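Putative uncharacterized protein (Chaetomium thermophilum, PDB 5T8V) probably loads the cohesin ring onto chromatin as the Scc2 subunit of the cohesin loader, this chain being the C-terminal, HEAT-repeat part of Scc2. Local coordinates at residues 456-467 with 606-617; 301-311 with 407-415. All blocks are in the same frame, centred on the assembly; numbering follows the deposited sequence.

How the contacts relate
From the N terminus, the chain first reaches 301-311, a short strand leading into helix 305-315, which waits 96 residues for its partner on helix 402-414; there contact 2 closes. Contact 1 opens later, on helix 446-474, and closes 139 residues on, at helix 610-619. The two loops therefore follow in series and neither nest nor cross. Their centres lie about 19 Å apart, and they touch directly: Ile413 and Val409, on helix 402-414, pack against Ala462 and Thr458 of helix 446-474. Helix 423-440 borders both contacts. Together they join the strand-helix unit 301-315 and helices 402-414, 446-474 and 610-619 along this part of the HEAT-repeat solenoid.

Contact 1: 456-467 with 606-617; sequences LGTMCAAISKLR and FCEAFGAILNIL
Phe610 fits as a knob into the hole formed by Cys460, Ile463, Ser464 and Arg467, joining two helices of the HEAT-repeat solenoid whose short axes run 135° apart. The flat ring is gripped from several directions. CG2 of Ile463 meets CD1 of Phe610 obliquely at 3.5 Å, CD of Arg467 lies over one face in a CH-pi contact, and the carbonyl O of Cys460 comes to the edge, 3.6 Å from CE1 of Phe610. The thiol SG of Cys460 approaches the same ring obliquely, small enough to fit also against CA of Leu614. With CG anti to the backbone N (chi1 -173°), the ring is carried in towards helix 446-474. With an alanine here, the hole would probably lose its knob, leaving CG2 of Ile463 and CD of Arg467 without the ring they pack on.

Beta-branched Ile463 serves two rings at once: while CG2 meets Phe610, CD1 sits over a face of Phe606, 4.0 Å from the ring centroid. The Phe606 edge receives SD of Met459 in a Met-aromatic contact, 3.9 Å from CE1 of Phe606. Further along, the Leu456 fork divides between Ile613 and Ile616.

Helix 628-642 packs against helix 446-474, and OG of Ser464 hydrogen-bonds to the carbonyl O of Val639, satisfying a buried hydroxyl. Also on helix 446-474, Gly457 brings bare backbone to the contact, and CD1 of Leu617 rests 3.7 Å from CA of Gly457.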
loop_
_atom_site.group_PDB
_atom_site.type_symbol
_atom_site.label_atom_id
_atom_site.label_comp_id
_atom_site.label_asym_id
_atom_site.label_seq_id
_atom_site.Cartn_x
_atom_site.Cartn_y
_atom_site.Cartn_z
ATOM N N LEU A 456 7.684 -2.626 14.212
ATOM C CA LEU A 456 8.473 -1.582 13.572
ATOM C C LEU A 456 7.580 -0.477 13.032
ATOM O O LEU A 456 7.996 0.685 12.975
ATOM C CB LEU A 456 9.327 -2.180 12.451
ATOM C CG LEU A 456 10.547 -2.995 12.895
ATOM C CD1 LEU A 456 11.148 -3.753 11.722
ATOM C CD2 LEU A 456 11.599 -2.102 13.532
ATOM N N GLY A 457 6.351 -0.812 12.649
ATOM C CA GLY A 457 5.394 0.196 12.241
ATOM C C GLY A 457 5.029 1.147 13.364
ATOM O O GLY A 457 5.157 2.367 13.217
ATOM N N THR A 458 4.574 0.605 14.497
ATOM C CA THR A 458 4.175 1.461 15.611
ATOM C C THR A 458 5.352 2.292 16.107
ATOM O O THR A 458 5.196 3.478 16.423
ATOM C CB THR A 458 3.593 0.622 16.754
ATOM O OG1 THR A 458 4.599 -0.255 17.265
ATOM C CG2 THR A 458 2.417 -0.209 16.278
ATOM N N MET A 459 6.541 1.690 16.180
ATOM C CA MET A 459 7.721 2.445 16.591
ATOM C C MET A 459 8.018 3.565 15.601
ATOM O O MET A 459 8.327 4.697 15.998
ATOM C CB MET A 459 8.924 1.507 16.732
ATOM C CG MET A 459 8.876 0.628 17.982
ATOM S SD MET A 459 10.344 -0.402 18.241
ATOM C CE MET A 459 10.150 -1.579 16.917
ATOM N N CYS A 460 7.915 3.271 14.305
ATOM C CA CYS A 460 8.112 4.299 13.290
ATOM C C CYS A 460 7.150 5.461 13.504
ATOM O O CYS A 460 7.557 6.630 13.512
ATOM C CB CYS A 460 7.926 3.690 11.900
ATOM S SG CYS A 460 8.773 4.569 10.594
ATOM N N ALA A 461 5.862 5.155 13.684
ATOM C CA ALA A 461 4.878 6.199 13.950
ATOM C C ALA A 461 5.259 7.020 15.174
ATOM O O ALA A 461 5.145 8.251 15.166
ATOM C CB ALA A 461 3.496 5.577 14.136
ATOM N N ALA A 462 5.714 6.355 16.238
ATOM C CA ALA A 462 6.085 7.075 17.452
ATOM C C ALA A 462 7.232 8.043 17.192
ATOM O O ALA A 462 7.198 9.196 17.639
ATOM C CB ALA A 462 6.460 6.082 18.550
ATOM N N ILE A 463 8.261 7.592 16.470
ATOM C CA ILE A 463 9.380 8.473 16.149
ATOM C C ILE A 463 8.902 9.654 15.314
ATOM O O ILE A 463 9.299 10.802 15.550
ATOM C CB ILE A 463 10.489 7.685 15.428
ATOM C CG1 ILE A 463 11.025 6.571 16.337
ATOM C CG2 ILE A 463 11.617 8.614 15.014
ATOM C CD1 ILE A 463 11.907 5.564 15.625
ATOM N N SER A 464 8.052 9.392 14.319
ATOM C CA SER A 464 7.528 10.470 13.486
ATOM C C SER A 464 6.805 11.509 14.334
ATOM O O SER A 464 7.015 12.720 14.174
ATOM C CB SER A 464 6.593 9.893 12.425
ATOM O OG SER A 464 6.130 10.903 11.547
ATOM N N LYS A 465 5.950 11.050 15.249
ATOM C CA LYS A 465 5.255 11.971 16.140
ATOM C C LYS A 465 6.238 12.768 16.986
ATOM O O LYS A 465 6.057 13.974 17.188
ATOM C CB LYS A 465 4.276 11.201 17.025
ATOM C CG LYS A 465 3.891 11.938 18.294
ATOM C CD LYS A 465 2.628 11.382 18.921
ATOM C CE LYS A 465 2.449 11.913 20.334
ATOM N NZ LYS A 465 2.765 13.373 20.438
ATOM N N LEU A 466 7.291 12.118 17.485
ATOM C CA LEU A 466 8.279 12.840 18.282
ATOM C C LEU A 466 8.947 13.939 17.465
ATOM O O LEU A 466 9.136 15.059 17.953
ATOM C CB LEU A 466 9.323 11.871 18.834
ATOM C CG LEU A 466 10.446 12.503 19.659
ATOM C CD1 LEU A 466 10.755 11.657 20.873
ATOM C CD2 LEU A 466 11.693 12.672 18.823
ATOM N N ARG A 467 9.307 13.640 16.216
ATOM C CA ARG A 467 9.963 14.636 15.375
ATOM C C ARG A 467 9.034 15.810 15.094
ATOM O O ARG A 467 9.439 16.978 15.186
ATOM C CB ARG A 467 10.434 13.982 14.076
ATOM C CG ARG A 467 11.633 13.069 14.269
ATOM C CD ARG A 467 11.714 11.994 13.203
ATOM N NE ARG A 467 11.612 12.550 11.860
ATOM C CZ ARG A 467 12.574 13.243 11.259
ATOM N NH1 ARG A 467 13.720 13.481 11.888
ATOM N NH2 ARG A 467 12.385 13.708 10.030
ATOM N N PHE A 606 17.847 4.778 18.905
ATOM C CA PHE A 606 16.490 4.386 18.535
ATOM C C PHE A 606 15.931 5.300 17.449
ATOM O O PHE A 606 15.569 4.842 16.359
ATOM C CB PHE A 606 15.591 4.400 19.773
ATOM C CG PHE A 606 14.130 4.245 19.466
ATOM C CD1 PHE A 606 13.647 3.080 18.895
ATOM C CD2 PHE A 606 13.238 5.260 19.760
ATOM C CE1 PHE A 606 12.303 2.935 18.615
ATOM C CE2 PHE A 606 11.892 5.120 19.482
ATOM C CZ PHE A 606 11.424 3.955 18.909
ATOM N N CYS A 607 15.854 6.603 17.728
ATOM C CA CYS A 607 15.253 7.529 16.775
ATOM C C CYS A 607 16.079 7.636 15.501
ATOM O O CYS A 607 15.522 7.771 14.406
ATOM C CB CYS A 607 15.084 8.904 17.415
ATOM S SG CYS A 607 13.795 8.968 18.673
ATOM N N GLU A 608 17.406 7.581 15.619
ATOM C CA GLU A 608 18.260 7.677 14.443
ATOM C C GLU A 608 18.009 6.555 13.446
ATOM O O GLU A 608 18.452 6.662 12.298
ATOM C CB GLU A 608 19.732 7.684 14.862
ATOM C CG GLU A 608 20.204 9.006 15.459
ATOM C CD GLU A 608 21.701 9.031 15.736
ATOM O OE1 GLU A 608 22.336 7.951 15.713
ATOM O OE2 GLU A 608 22.248 10.131 15.972
ATOM N N ALA A 609 17.314 5.490 13.846
ATOM C CA ALA A 609 16.987 4.400 12.935
ATOM C C ALA A 609 15.774 4.695 12.063
ATOM O O ALA A 609 15.523 3.945 11.110
ATOM C CB ALA A 609 16.741 3.117 13.728
ATOM N N PHE A 610 15.035 5.766 12.362
ATOM C CA PHE A 610 13.828 6.148 11.634
ATOM C C PHE A 610 13.919 5.813 10.152
ATOM O O PHE A 610 13.299 4.848 9.690
ATOM C CB PHE A 610 13.567 7.644 11.823
ATOM C CG PHE A 610 12.266 8.110 11.244
ATOM C CD1 PHE A 610 11.065 7.614 11.717
ATOM C CD2 PHE A 610 12.243 9.057 10.238
ATOM C CE1 PHE A 610 9.866 8.046 11.191
ATOM C CE2 PHE A 610 11.046 9.493 9.707
ATOM C CZ PHE A 610 9.856 8.986 10.186
ATOM N N GLY A 611 14.700 6.594 9.405
ATOM C CA GLY A 611 14.897 6.353 7.990
ATOM C C GLY A 611 14.942 4.879 7.655
ATOM O O GLY A 611 14.061 4.369 6.952
ATOM N N ALA A 612 15.936 4.174 8.200
ATOM C CA ALA A 612 16.096 2.757 7.896
ATOM C C ALA A 612 14.776 2.016 8.058
ATOM O O ALA A 612 14.247 1.439 7.101
ATOM C CB ALA A 612 17.172 2.145 8.794
ATOM N N ILE A 613 14.207 2.050 9.265
ATOM C CA ILE A 613 13.017 1.243 9.507
ATOM C C ILE A 613 11.866 1.727 8.640
ATOM O O ILE A 613 11.054 0.919 8.172
ATOM C CB ILE A 613 12.656 1.229 11.009
ATOM C CG1 ILE A 613 12.467 2.648 11.549
ATOM C CG2 ILE A 613 13.740 0.480 11.788
ATOM C CD1 ILE A 613 12.171 2.710 13.039
ATOM N N LEU A 614 11.802 3.032 8.363
ATOM C CA LEU A 614 10.766 3.532 7.468
ATOM C C LEU A 614 10.817 2.795 6.136
ATOM O O LEU A 614 9.790 2.336 5.623
ATOM C CB LEU A 614 10.921 5.040 7.269
ATOM C CG LEU A 614 9.930 5.700 6.304
ATOM C CD1 LEU A 614 8.488 5.410 6.694
ATOM C CD2 LEU A 614 10.174 7.204 6.241
ATOM N N ASN A 615 12.021 2.634 5.581
ATOM C CA ASN A 615 12.160 1.859 4.354
ATOM C C ASN A 615 11.599 0.456 4.541
ATOM O O ASN A 615 10.785 -0.010 3.736
ATOM C CB ASN A 615 13.627 1.811 3.925
ATOM C CG ASN A 615 14.085 3.110 3.294
ATOM O OD1 ASN A 615 14.254 3.197 2.079
ATOM N ND2 ASN A 615 14.270 4.136 4.116
ATOM N N ILE A 616 12.000 -0.222 5.621
ATOM C CA ILE A 616 11.473 -1.556 5.896
ATOM C C ILE A 616 9.956 -1.533 5.828
ATOM O O ILE A 616 9.326 -2.442 5.272
ATOM C CB ILE A 616 11.976 -2.061 7.262
ATOM C CG1 ILE A 616 13.429 -2.524 7.147
ATOM C CG2 ILE A 616 11.093 -3.196 7.794
ATOM C CD1 ILE A 616 14.096 -2.813 8.475
ATOM N N LEU A 617 9.347 -0.485 6.379
ATOM C CA LEU A 617 7.895 -0.379 6.348
ATOM C C LEU A 617 7.399 -0.194 4.920
ATOM O O LEU A 617 6.509 -0.921 4.461
ATOM C CB LEU A 617 7.447 0.779 7.238
ATOM C CG LEU A 617 5.993 0.760 7.700
ATOM C CD1 LEU A 617 5.742 -0.408 8.647
ATOM C CD2 LEU A 617 5.643 2.083 8.366
#

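Contact 2: 301-311 with 407-415; sequences SSIQPVSALIM and LFVEDFITC
Leu407 meets Gln304 where the strand 302-303 gives way to helix 305-315; the Gln304 side chain crosses that of Leu407 at about a right angle. One residue on, Phe408 supplies a broad apolar surface. Its chi1 of -82°, with CG beside the backbone N, carries the ring to the neighbouring helix, where CE1 of Phe408 lies 4.0 Å from CG1 of Val306 and 4.1 Å from CG1 of Ile310. Branched aliphatic residues suit this place: CG1 and CG2 of Val306 and CG1 of Ile310 offer apolar branches that meet the CE1 and CZ end of the ring obliquely. Leu280, on helix 272-282, also touches Phe408.

Asp411 is the polar centre. Its OD2 accepts the backbone N-H of Gln304 at 2.7 Å, on the syn side of the carboxylate, with an N-H...O angle of 151°. The same oxygen takes the hydroxyl of Ser307, whose OG stands 3.0 Å from OD2 of Asp411 and above the carboxylate plane. Gln304 is the N-cap residue of helix 305-315, so a carboxylate lies beside that helix's start. The other oxygen, OD1, forms a salt bridge with Arg293.

Phe412 and Met311 run past one another in opposite senses in a Met-aromatic contact, SD oblique to the ring and 5.0 Å from its centroid; the thioether bends at chi3, bringing CE to CB of Cys415. Thr414 lays CG2 3.7 Å from OG of Ser301, a hydroxyl hydrogen-bonded to OD1 of Asp299, while its own OG1 returns to the Glu410 carbonyl within the helix. At the helix end, SG of Cys415 packs against CG2 of Ile303, 3.8 Å away.

The chemistry implies a division of labour: the buried carboxylate, held by two donors and one arginine, ties the strand-to-helix turn at Gln304 and Ser307 to helix 402-414 and would probably remain ionised, while apolar groups pack around it.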
loop_
_atom_site.group_PDB
_atom_site.type_symbol
_atom_site.label_atom_id
_atom_site.label_comp_id
_atom_site.label_asym_id
_atom_site.label_seq_id
_atom_site.Cartn_x
_atom_site.Cartn_y
_atom_site.Cartn_z
ATOM N N SER A 301 -0.632 11.265 31.499
ATOM C CA SER A 301 -0.842 9.988 30.835
ATOM C C SER A 301 -0.865 8.858 31.867
ATOM O O SER A 301 -0.686 9.067 33.071
ATOM C CB SER A 301 0.241 9.753 29.784
ATOM O OG SER A 301 1.531 9.773 30.368
ATOM N N SER A 302 -1.086 7.639 31.379
ATOM C CA SER A 302 -1.250 6.482 32.245
ATOM C C SER A 302 -0.603 5.259 31.614
ATOM O O SER A 302 -0.691 5.055 30.399
ATOM C CB SER A 302 -2.731 6.205 32.516
ATOM O OG SER A 302 -3.377 7.362 33.017
ATOM N N ILE A 303 0.048 4.454 32.453
ATOM C CA ILE A 303 0.645 3.189 32.054
ATOM C C ILE A 303 0.232 2.139 33.073
ATOM O O ILE A 303 -0.208 2.454 34.179
ATOM C CB ILE A 303 2.184 3.270 31.956
ATOM C CG1 ILE A 303 2.764 3.868 33.242
ATOM C CG2 ILE A 303 2.593 4.090 30.739
ATOM C CD1 ILE A 303 4.274 3.830 33.316
ATOM N N GLN A 304 0.370 0.876 32.687
ATOM C CA GLN A 304 0.103 -0.163 33.671
ATOM C C GLN A 304 1.288 -0.285 34.628
ATOM O O GLN A 304 2.440 -0.131 34.213
ATOM C CB GLN A 304 -0.175 -1.506 32.995
ATOM C CG GLN A 304 0.853 -1.946 31.980
ATOM C CD GLN A 304 0.569 -3.332 31.436
ATOM O OE1 GLN A 304 -0.203 -4.094 32.017
ATOM N NE2 GLN A 304 1.188 -3.661 30.308
ATOM N N PRO A 305 1.036 -0.559 35.912
ATOM C CA PRO A 305 2.118 -0.451 36.907
ATOM C C PRO A 305 3.291 -1.376 36.639
ATOM O O PRO A 305 4.429 -1.032 36.986
ATOM C CB PRO A 305 1.409 -0.800 38.222
ATOM C CG PRO A 305 0.268 -1.657 37.815
ATOM C CD PRO A 305 -0.195 -1.115 36.496
ATOM N N VAL A 306 3.056 -2.542 36.036
ATOM C CA VAL A 306 4.163 -3.437 35.720
ATOM C C VAL A 306 5.148 -2.753 34.779
ATOM O O VAL A 306 6.365 -2.915 34.909
ATOM C CB VAL A 306 3.636 -4.757 35.128
ATOM C CG1 VAL A 306 2.887 -4.505 33.823
ATOM C CG2 VAL A 306 4.777 -5.742 34.918
ATOM N N SER A 307 4.640 -1.982 33.815
ATOM C CA SER A 307 5.525 -1.238 32.924
ATOM C C SER A 307 6.405 -0.281 33.719
ATOM O O SER A 307 7.631 -0.251 33.550
ATOM C CB SER A 307 4.702 -0.475 31.885
ATOM O OG SER A 307 3.956 -1.358 31.063
ATOM N N ALA A 308 5.788 0.503 34.606
ATOM C CA ALA A 308 6.547 1.432 35.434
ATOM C C ALA A 308 7.621 0.707 36.232
ATOM O O ALA A 308 8.753 1.194 36.352
ATOM C CB ALA A 308 5.606 2.186 36.371
ATOM N N LEU A 309 7.292 -0.463 36.784
ATOM C CA LEU A 309 8.274 -1.197 37.575
ATOM C C LEU A 309 9.414 -1.698 36.700
ATOM O O LEU A 309 10.586 -1.543 37.049
ATOM C CB LEU A 309 7.613 -2.364 38.309
ATOM C CG LEU A 309 8.597 -3.262 39.071
ATOM C CD1 LEU A 309 9.339 -2.467 40.139
ATOM C CD2 LEU A 309 7.888 -4.447 39.684
ATOM N N ILE A 310 9.088 -2.317 35.564
ATOM C CA ILE A 310 10.119 -2.780 34.636
ATOM C C ILE A 310 11.094 -1.651 34.330
ATOM O O ILE A 310 12.314 -1.785 34.503
ATOM C CB ILE A 310 9.469 -3.327 33.353
ATOM C CG1 ILE A 310 8.721 -4.634 33.640
ATOM C CG2 ILE A 310 10.509 -3.523 32.246
ATOM C CD1 ILE A 310 9.612 -5.822 33.977
ATOM N N MET A 311 10.563 -0.513 33.880
ATOM C CA MET A 311 11.433 0.603 33.530
ATOM C C MET A 311 12.264 1.044 34.728
ATOM O O MET A 311 13.472 1.278 34.601
ATOM C CB MET A 311 10.598 1.757 32.983
ATOM C CG MET A 311 9.773 1.365 31.766
ATOM S SD MET A 311 8.684 2.675 31.201
ATOM C CE MET A 311 9.888 3.761 30.490
ATOM N N LEU A 407 1.120 -4.409 24.885
ATOM C CA LEU A 407 0.855 -3.466 25.967
ATOM C C LEU A 407 2.143 -2.817 26.460
ATOM O O LEU A 407 2.201 -1.597 26.668
ATOM C CB LEU A 407 0.138 -4.180 27.113
ATOM C CG LEU A 407 -1.388 -4.218 27.021
ATOM C CD1 LEU A 407 -1.956 -5.225 28.006
ATOM C CD2 LEU A 407 -1.966 -2.835 27.284
ATOM N N PHE A 408 3.188 -3.621 26.661
ATOM C CA PHE A 408 4.476 -3.069 27.061
ATOM C C PHE A 408 4.963 -2.045 26.047
ATOM O O PHE A 408 5.389 -0.945 26.415
ATOM C CB PHE A 408 5.503 -4.190 27.225
ATOM C CG PHE A 408 5.426 -4.896 28.547
ATOM C CD1 PHE A 408 5.673 -4.213 29.725
ATOM C CD2 PHE A 408 5.125 -6.246 28.610
ATOM C CE1 PHE A 408 5.608 -4.859 30.943
ATOM C CE2 PHE A 408 5.058 -6.900 29.824
ATOM C CZ PHE A 408 5.302 -6.207 30.992
ATOM N N VAL A 409 4.904 -2.389 24.761
ATOM C CA VAL A 409 5.357 -1.456 23.736
ATOM C C VAL A 409 4.553 -0.166 23.803
ATOM O O VAL A 409 5.113 0.932 23.728
ATOM C CB VAL A 409 5.276 -2.109 22.343
ATOM C CG1 VAL A 409 5.574 -1.089 21.246
ATOM C CG2 VAL A 409 6.258 -3.268 22.253
ATOM N N GLU A 410 3.234 -0.273 23.956
ATOM C CA GLU A 410 2.402 0.925 24.026
ATOM C C GLU A 410 2.817 1.815 25.191
ATOM O O GLU A 410 2.962 3.035 25.037
ATOM C CB GLU A 410 0.930 0.532 24.139
ATOM C CG GLU A 410 0.331 0.004 22.842
ATOM C CD GLU A 410 -1.115 -0.427 23.000
ATOM O OE1 GLU A 410 -1.355 -1.611 23.321
ATOM O OE2 GLU A 410 -2.010 0.424 22.812
ATOM N N ASP A 411 3.025 1.222 26.370
ATOM C CA ASP A 411 3.422 2.023 27.524
ATOM C C ASP A 411 4.797 2.651 27.318
ATOM O O ASP A 411 5.010 3.821 27.661
ATOM C CB ASP A 411 3.403 1.167 28.788
ATOM C CG ASP A 411 1.997 0.892 29.278
ATOM O OD1 ASP A 411 1.057 0.971 28.461
ATOM O OD2 ASP A 411 1.830 0.604 30.479
ATOM N N PHE A 412 5.745 1.892 26.761
ATOM C CA PHE A 412 7.071 2.443 26.500
ATOM C C PHE A 412 6.993 3.625 25.541
ATOM O O PHE A 412 7.645 4.652 25.754
ATOM C CB PHE A 412 7.992 1.358 25.938
ATOM C CG PHE A 412 8.177 0.170 26.850
ATOM C CD1 PHE A 412 7.956 0.275 28.213
ATOM C CD2 PHE A 412 8.577 -1.053 26.337
ATOM C CE1 PHE A 412 8.128 -0.819 29.043
ATOM C CE2 PHE A 412 8.752 -2.148 27.162
ATOM C CZ PHE A 412 8.527 -2.030 28.515
ATOM N N ILE A 413 6.204 3.495 24.472
ATOM C CA ILE A 413 6.000 4.613 23.554
ATOM C C ILE A 413 5.436 5.811 24.305
ATOM O O ILE A 413 5.894 6.946 24.133
ATOM C CB ILE A 413 5.074 4.198 22.396
ATOM C CG1 ILE A 413 5.673 3.033 21.598
ATOM C CG2 ILE A 413 4.794 5.387 21.482
ATOM C CD1 ILE A 413 6.907 3.368 20.811
ATOM N N THR A 414 4.424 5.578 25.143
ATOM C CA THR A 414 3.831 6.673 25.903
ATOM C C THR A 414 4.888 7.432 26.693
ATOM O O THR A 414 4.844 8.665 26.779
ATOM C CB THR A 414 2.746 6.133 26.838
ATOM O OG1 THR A 414 1.639 5.662 26.061
ATOM C CG2 THR A 414 2.256 7.214 27.803
ATOM N N CYS A 415 5.848 6.715 27.271
ATOM C CA CYS A 415 6.878 7.314 28.107
ATOM C C CYS A 415 8.153 7.639 27.339
ATOM O O CYS A 415 9.142 8.037 27.959
ATOM C CB CYS A 415 7.215 6.381 29.272
ATOM S SG CYS A 415 5.854 6.073 30.405
#